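PDB 4NLC: ribosomal RNA processing protein 6, which probably degrades and trims RNA from the 3' end as a 3'-5' exoribonuclease associated with the exosome, represented here by its catalytic core. Local coordinates for residues F9-N15 with Y105-T109; A279-L284 with I319-L323. The protein carries 1 engineered substitution. One frame throughout, in Å; residues are numbered along the deposited sequence.

Interaction 1: residues F9-N15 with Y105-T109; sequences FEHPVDN and YQGFT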
loop_
_atom_site.group_PDB
_atom_site.type_symbol
_atom_site.label_atom_id
_atom_site.label_comp_id
_atom_site.label_asym_id
_atom_site.label_seq_id
_atom_site.Cartn_x
_atom_site.Cartn_y
_atom_site.Cartn_z
ATOM N N PHE A 9 8.016 -4.672 15.504
ATOM C CA PHE A 9 7.192 -3.460 15.633
ATOM C C PHE A 9 7.151 -2.969 17.068
ATOM O O PHE A 9 7.046 -3.778 17.985
ATOM C CB PHE A 9 5.775 -3.617 15.041
ATOM C CG PHE A 9 5.645 -3.789 13.536
ATOM C CD1 PHE A 9 6.766 -3.737 12.704
ATOM C CD2 PHE A 9 4.395 -4.010 12.950
ATOM C CE1 PHE A 9 6.645 -3.932 11.320
ATOM C CE2 PHE A 9 4.271 -4.172 11.562
ATOM C CZ PHE A 9 5.398 -4.126 10.756
ATOM N N GLU A 10 7.314 -1.649 17.261
ATOM C CA GLU A 10 7.293 -1.007 18.583
ATOM C C GLU A 10 5.860 -1.060 19.122
ATOM O O GLU A 10 5.645 -1.164 20.331
ATOM C CB GLU A 10 7.794 0.446 18.501
ATOM C CG GLU A 10 9.257 0.582 18.087
ATOM C CD GLU A 10 10.297 0.127 19.091
ATOM O OE1 GLU A 10 10.389 0.741 20.180
ATOM O OE2 GLU A 10 11.046 -0.827 18.775
ATOM N N HIS A 11 4.894 -1.047 18.190
ATOM C CA HIS A 11 3.468 -1.127 18.452
ATOM C C HIS A 11 2.896 -2.328 17.658
ATOM O O HIS A 11 3.000 -2.337 16.426
ATOM C CB HIS A 11 2.770 0.194 18.035
ATOM C CG HIS A 11 3.491 1.455 18.427
ATOM N ND1 HIS A 11 4.642 1.870 17.763
ATOM C CD2 HIS A 11 3.174 2.381 19.366
ATOM C CE1 HIS A 11 4.989 3.023 18.325
ATOM N NE2 HIS A 11 4.137 3.370 19.296
ATOM N N PRO A 12 2.325 -3.361 18.327
ATOM C CA PRO A 12 1.709 -4.479 17.574
ATOM C C PRO A 12 0.448 -4.018 16.806
ATOM O O PRO A 12 -0.182 -3.042 17.218
ATOM C CB PRO A 12 1.381 -5.505 18.662
ATOM C CG PRO A 12 1.195 -4.696 19.884
ATOM C CD PRO A 12 2.103 -3.502 19.780
ATOM N N VAL A 13 0.117 -4.676 15.667
ATOM C CA VAL A 13 -1.006 -4.255 14.825
ATOM C C VAL A 13 -2.360 -4.774 15.370
ATOM O O VAL A 13 -2.473 -5.940 15.752
ATOM C CB VAL A 13 -0.801 -4.567 13.308
ATOM C CG1 VAL A 13 -1.899 -3.924 12.457
ATOM C CG2 VAL A 13 0.567 -4.079 12.820
ATOM N N ASP A 14 -3.379 -3.886 15.406
ATOM C CA ASP A 14 -4.723 -4.253 15.864
ATOM C C ASP A 14 -5.521 -4.707 14.644
ATOM O O ASP A 14 -5.915 -3.872 13.838
ATOM C CB ASP A 14 -5.401 -3.048 16.548
ATOM C CG ASP A 14 -6.739 -3.313 17.230
ATOM O OD1 ASP A 14 -7.538 -4.120 16.696
ATOM O OD2 ASP A 14 -7.017 -2.657 18.243
ATOM N N ASN A 15 -5.763 -6.029 14.513
ATOM C CA ASN A 15 -6.503 -6.603 13.381
ATOM C C ASN A 15 -7.995 -6.835 13.627
ATOM O O ASN A 15 -8.643 -7.464 12.790
ATOM C CB ASN A 15 -5.857 -7.910 12.917
ATOM C CG ASN A 15 -4.516 -7.745 12.280
ATOM O OD1 ASN A 15 -4.210 -6.734 11.635
ATOM N ND2 ASN A 15 -3.674 -8.725 12.497
ATOM N N TYR A 105 -2.096 -9.428 7.841
ATOM C CA TYR A 105 -3.538 -9.279 7.626
ATOM C C TYR A 105 -3.880 -8.010 6.856
ATOM O O TYR A 105 -4.485 -8.091 5.795
ATOM C CB TYR A 105 -4.325 -9.355 8.934
ATOM C CG TYR A 105 -5.804 -9.397 8.660
ATOM C CD1 TYR A 105 -6.412 -10.558 8.181
ATOM C CD2 TYR A 105 -6.591 -8.256 8.800
ATOM C CE1 TYR A 105 -7.766 -10.582 7.852
ATOM C CE2 TYR A 105 -7.949 -8.274 8.484
ATOM C CZ TYR A 105 -8.533 -9.438 8.016
ATOM O OH TYR A 105 -9.874 -9.450 7.727
ATOM N N GLN A 106 -3.487 -6.848 7.380
ATOM C CA GLN A 106 -3.757 -5.572 6.726
ATOM C C GLN A 106 -2.676 -5.240 5.724
ATOM O O GLN A 106 -2.897 -4.428 4.829
ATOM C CB GLN A 106 -3.864 -4.432 7.759
ATOM C CG GLN A 106 -5.044 -4.565 8.738
ATOM C CD GLN A 106 -5.050 -3.443 9.747
ATOM O OE1 GLN A 106 -5.097 -2.255 9.407
ATOM N NE2 GLN A 106 -4.911 -3.792 11.007
ATOM N N GLY A 107 -1.507 -5.850 5.889
ATOM C CA GLY A 107 -0.364 -5.548 5.041
ATOM C C GLY A 107 0.436 -4.424 5.665
ATOM O O GLY A 107 0.001 -3.811 6.649
ATOM N N PHE A 108 1.636 -4.174 5.137
ATOM C CA PHE A 108 2.472 -3.099 5.658
ATOM C C PHE A 108 3.444 -2.570 4.625
ATOM O O PHE A 108 3.960 -3.325 3.806
ATOM C CB PHE A 108 3.197 -3.490 6.983
ATOM C CG PHE A 108 4.049 -4.741 6.941
ATOM C CD1 PHE A 108 5.339 -4.706 6.429
ATOM C CD2 PHE A 108 3.571 -5.948 7.452
ATOM C CE1 PHE A 108 6.128 -5.865 6.395
ATOM C CE2 PHE A 108 4.346 -7.109 7.395
ATOM C CZ PHE A 108 5.628 -7.058 6.885
ATOM N N THR A 109 3.764 -1.283 4.729
ATOM C CA THR A 109 4.753 -0.663 3.858
ATOM C C THR A 109 6.156 -1.138 4.246
ATOM O O THR A 109 6.530 -1.096 5.422
ATOM C CB THR A 109 4.621 0.849 3.899
ATOM O OG1 THR A 109 3.245 1.170 3.690
ATOM C CG2 THR A 109 5.488 1.530 2.835
HETATM O O HOH W 1 -2.072 -6.268 10.078
#
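An irregular N-terminal segment meets the loop that leads into strand 108-115 at two separated points, an aromatic pair at one end and a polar cluster at the other, burying 265 Å² in total. The aromatic contact is T-shaped: the edge of F9 is directed at the face of F108, with ring centroids 5.6 Å apart and planes at 86°; the closest atoms are F9 CZ and F108 CG at 4.1 Å. F9 also takes part in a cation-pi contact with R129.

The polar end centres on N15. Its CA-to-CB bond points sideways, yet with chi1 near -68° (m) the amide reaches the other segment, and Q106 NE2 donates to N15 OD1 (3.1 Å, N-H...O angle 163°). The same N15 OD1 accepts a hydrogen bond from a water at 2.7 Å, and that water accepts from the backbone Q106 N at 3.1 Å, so side chain and main chain of Q106 are both tied to one oxygen. The other ends of these amides are held from outside: N15 ND2 by D310 and Q106 OE1 by Y265.

Van der Waals contacts to the amides add to this cluster: V13 CG1 lies 3.3 Å from Q106 NE2, and Y105 CB 3.7 Å from N15 ND2, while the Y105 hydroxyl bonds to D303.

G107, at phi/psi 90/169, carries the chain from this loop into strand 108-115, a central strand of the mixed sheet. The arrangement is thus an N-terminal segment packed on the loop leading into a core strand of the RNase H-like, DEDD-type exonuclease fold, close to residues of the HRDC region.

Interaction 2: residues A279-L284 with I319-L323; sequences ALGRSL and ISSVL. Engineered in segment 319-323: S321 (natural residue Cys).
Segment 279-284 finishes helix 275-280 and turns into a short 3-10 segment, facing residues 319-323 of helix 319-328; the two bury 290 Å² without a hydrogen bond between them. CA atoms are nearest at L280-I319 (7.4 Å) and S283-L323 (7.5 Å). A279 directs CB toward I319, meeting I319 CD1 at 3.8 Å. L280, chi1/chi2 m/t, lies at the centre of the contact: L280 CD2 is 3.8 Å from both I319 CG1 and L323 CD1, while L280 CD1 is 4.0 Å from V322 CG1. G281 breaks the helix at phi/psi 33/-124. R282, S283 and L284 then form the 3-10 turn, with L284 N bonded to G281 O (3.3 Å) and a weak bond from S283 N to L280 O (3.0 Å). S283 CB lies 3.6 Å from L323 CD2, and S283 O lies 3.3 Å from L323 CD1. L284, also m/t, brings CD2 to 4.1 Å from L323 CD1. Opposite, I319 is t/p and L323 has chi1 -145°, between wells. The engineered S321 lies outside the contact, its OG bonded to C339 O. Helix 289-309 borders the cluster through F299 and A295. Aliphatic contact between a helix end with its 3-10 turn and a neighbouring helix is in keeping with the small all-helical bundle of the HRDC region.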
loop_
_atom_site.group_PDB
_atom_site.type_symbol
_atom_site.label_atom_id
_atom_site.label_comp_id
_atom_site.label_asym_id
_atom_site.label_seq_id
_atom_site.Cartn_x
_atom_site.Cartn_y
_atom_site.Cartn_z
ATOM N N ALA A 279 -15.640 -13.915 -2.577
ATOM C CA ALA A 279 -14.375 -14.616 -2.766
ATOM C C ALA A 279 -14.535 -15.991 -3.404
ATOM O O ALA A 279 -13.631 -16.431 -4.124
ATOM C CB ALA A 279 -13.656 -14.738 -1.434
ATOM N N LEU A 280 -15.661 -16.680 -3.137
ATOM C CA LEU A 280 -15.880 -18.017 -3.686
ATOM C C LEU A 280 -16.684 -18.009 -4.988
ATOM O O LEU A 280 -16.636 -18.997 -5.717
ATOM C CB LEU A 280 -16.486 -18.987 -2.642
ATOM C CG LEU A 280 -15.603 -19.297 -1.409
ATOM C CD1 LEU A 280 -16.407 -19.931 -0.297
ATOM C CD2 LEU A 280 -14.409 -20.173 -1.765
ATOM N N GLY A 281 -17.366 -16.892 -5.279
ATOM C CA GLY A 281 -18.172 -16.667 -6.482
ATOM C C GLY A 281 -18.873 -17.880 -7.076
ATOM O O GLY A 281 -19.604 -18.590 -6.374
ATOM N N ARG A 282 -18.590 -18.147 -8.367
ATOM C CA ARG A 282 -19.151 -19.244 -9.166
ATOM C C ARG A 282 -18.855 -20.637 -8.615
ATOM O O ARG A 282 -19.663 -21.549 -8.815
ATOM C CB ARG A 282 -18.730 -19.138 -10.646
ATOM C CG ARG A 282 -17.228 -19.261 -10.954
ATOM C CD ARG A 282 -16.894 -18.842 -12.382
ATOM N NE ARG A 282 -17.407 -19.783 -13.385
ATOM C CZ ARG A 282 -17.516 -19.515 -14.685
ATOM N NH1 ARG A 282 -17.160 -18.325 -15.158
ATOM N NH2 ARG A 282 -17.998 -20.426 -15.519
ATOM N N SER A 283 -17.726 -20.787 -7.891
ATOM C CA SER A 283 -17.291 -22.042 -7.259
ATOM C C SER A 283 -18.261 -22.576 -6.184
ATOM O O SER A 283 -18.060 -23.687 -5.701
ATOM C CB SER A 283 -15.875 -21.901 -6.705
ATOM O OG SER A 283 -14.917 -21.901 -7.752
ATOM N N LEU A 284 -19.324 -21.805 -5.836
ATOM C CA LEU A 284 -20.361 -22.200 -4.868
ATOM C C LEU A 284 -21.525 -22.959 -5.524
ATOM O O LEU A 284 -22.398 -23.469 -4.822
ATOM C CB LEU A 284 -20.880 -21.005 -4.043
ATOM C CG LEU A 284 -19.914 -20.411 -3.016
ATOM C CD1 LEU A 284 -20.568 -19.271 -2.251
ATOM C CD2 LEU A 284 -19.385 -21.474 -2.060
ATOM N N ILE A 319 -7.799 -20.334 -1.052
ATOM C CA ILE A 319 -9.237 -20.231 -1.322
ATOM C C ILE A 319 -9.859 -21.588 -1.783
ATOM O O ILE A 319 -10.981 -21.903 -1.380
ATOM C CB ILE A 319 -9.517 -19.048 -2.311
ATOM C CG1 ILE A 319 -11.002 -18.637 -2.344
ATOM C CG2 ILE A 319 -8.982 -19.317 -3.716
ATOM C CD1 ILE A 319 -11.470 -17.829 -1.170
ATOM N N SER A 320 -9.112 -22.384 -2.590
ATOM C CA SER A 320 -9.539 -23.687 -3.105
ATOM C C SER A 320 -9.684 -24.677 -1.981
ATOM O O SER A 320 -10.560 -25.523 -2.054
ATOM C CB SER A 320 -8.562 -24.208 -4.158
ATOM O OG SER A 320 -7.247 -24.354 -3.647
ATOM N N SER A 321 -8.849 -24.549 -0.921
ATOM C CA SER A 321 -8.891 -25.386 0.287
ATOM C C SER A 321 -10.190 -25.204 1.051
ATOM O O SER A 321 -10.688 -26.165 1.625
ATOM C CB SER A 321 -7.694 -25.121 1.189
ATOM O OG SER A 321 -6.504 -25.630 0.609
ATOM N N VAL A 322 -10.749 -23.976 1.037
ATOM C CA VAL A 322 -12.029 -23.634 1.653
ATOM C C VAL A 322 -13.107 -24.436 0.911
ATOM O O VAL A 322 -13.921 -25.120 1.546
ATOM C CB VAL A 322 -12.297 -22.109 1.588
ATOM C CG1 VAL A 322 -13.726 -21.779 2.013
ATOM C CG2 VAL A 322 -11.294 -21.341 2.438
ATOM N N LEU A 323 -13.060 -24.389 -0.440
ATOM C CA LEU A 323 -13.994 -25.111 -1.279
ATOM C C LEU A 323 -13.831 -26.601 -1.149
ATOM O O LEU A 323 -14.830 -27.295 -1.066
ATOM C CB LEU A 323 -13.900 -24.682 -2.734
ATOM C CG LEU A 323 -15.241 -24.684 -3.450
ATOM C CD1 LEU A 323 -15.978 -23.353 -3.217
ATOM C CD2 LEU A 323 -15.053 -24.974 -4.927
#

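Starting at the N terminus, interaction 1 closes a long loop, returning the chain at 105-109 to the segment 9-15 with 89 residues between; this loop includes strands 71-74 and 92-100 of the mixed sheet. The chain then completes the exonuclease domain and crosses to the helical region, where interaction 2 closes a shorter loop of 34 residues, largely helix and including helix 289-309. The two loops follow in series, neither nesting nor crossing. The centres of interactions 1 and 2 are about 27 Å apart; the nearest atoms of interactions 1 and 2 are about 11 Å apart. Interaction 1 fastens the N-terminal segment to the exonuclease sheet; interaction 2 joins helices of the HRDC region. D303 and R307, on helix 289-309, bond to Y105 and N15, linking the two regions.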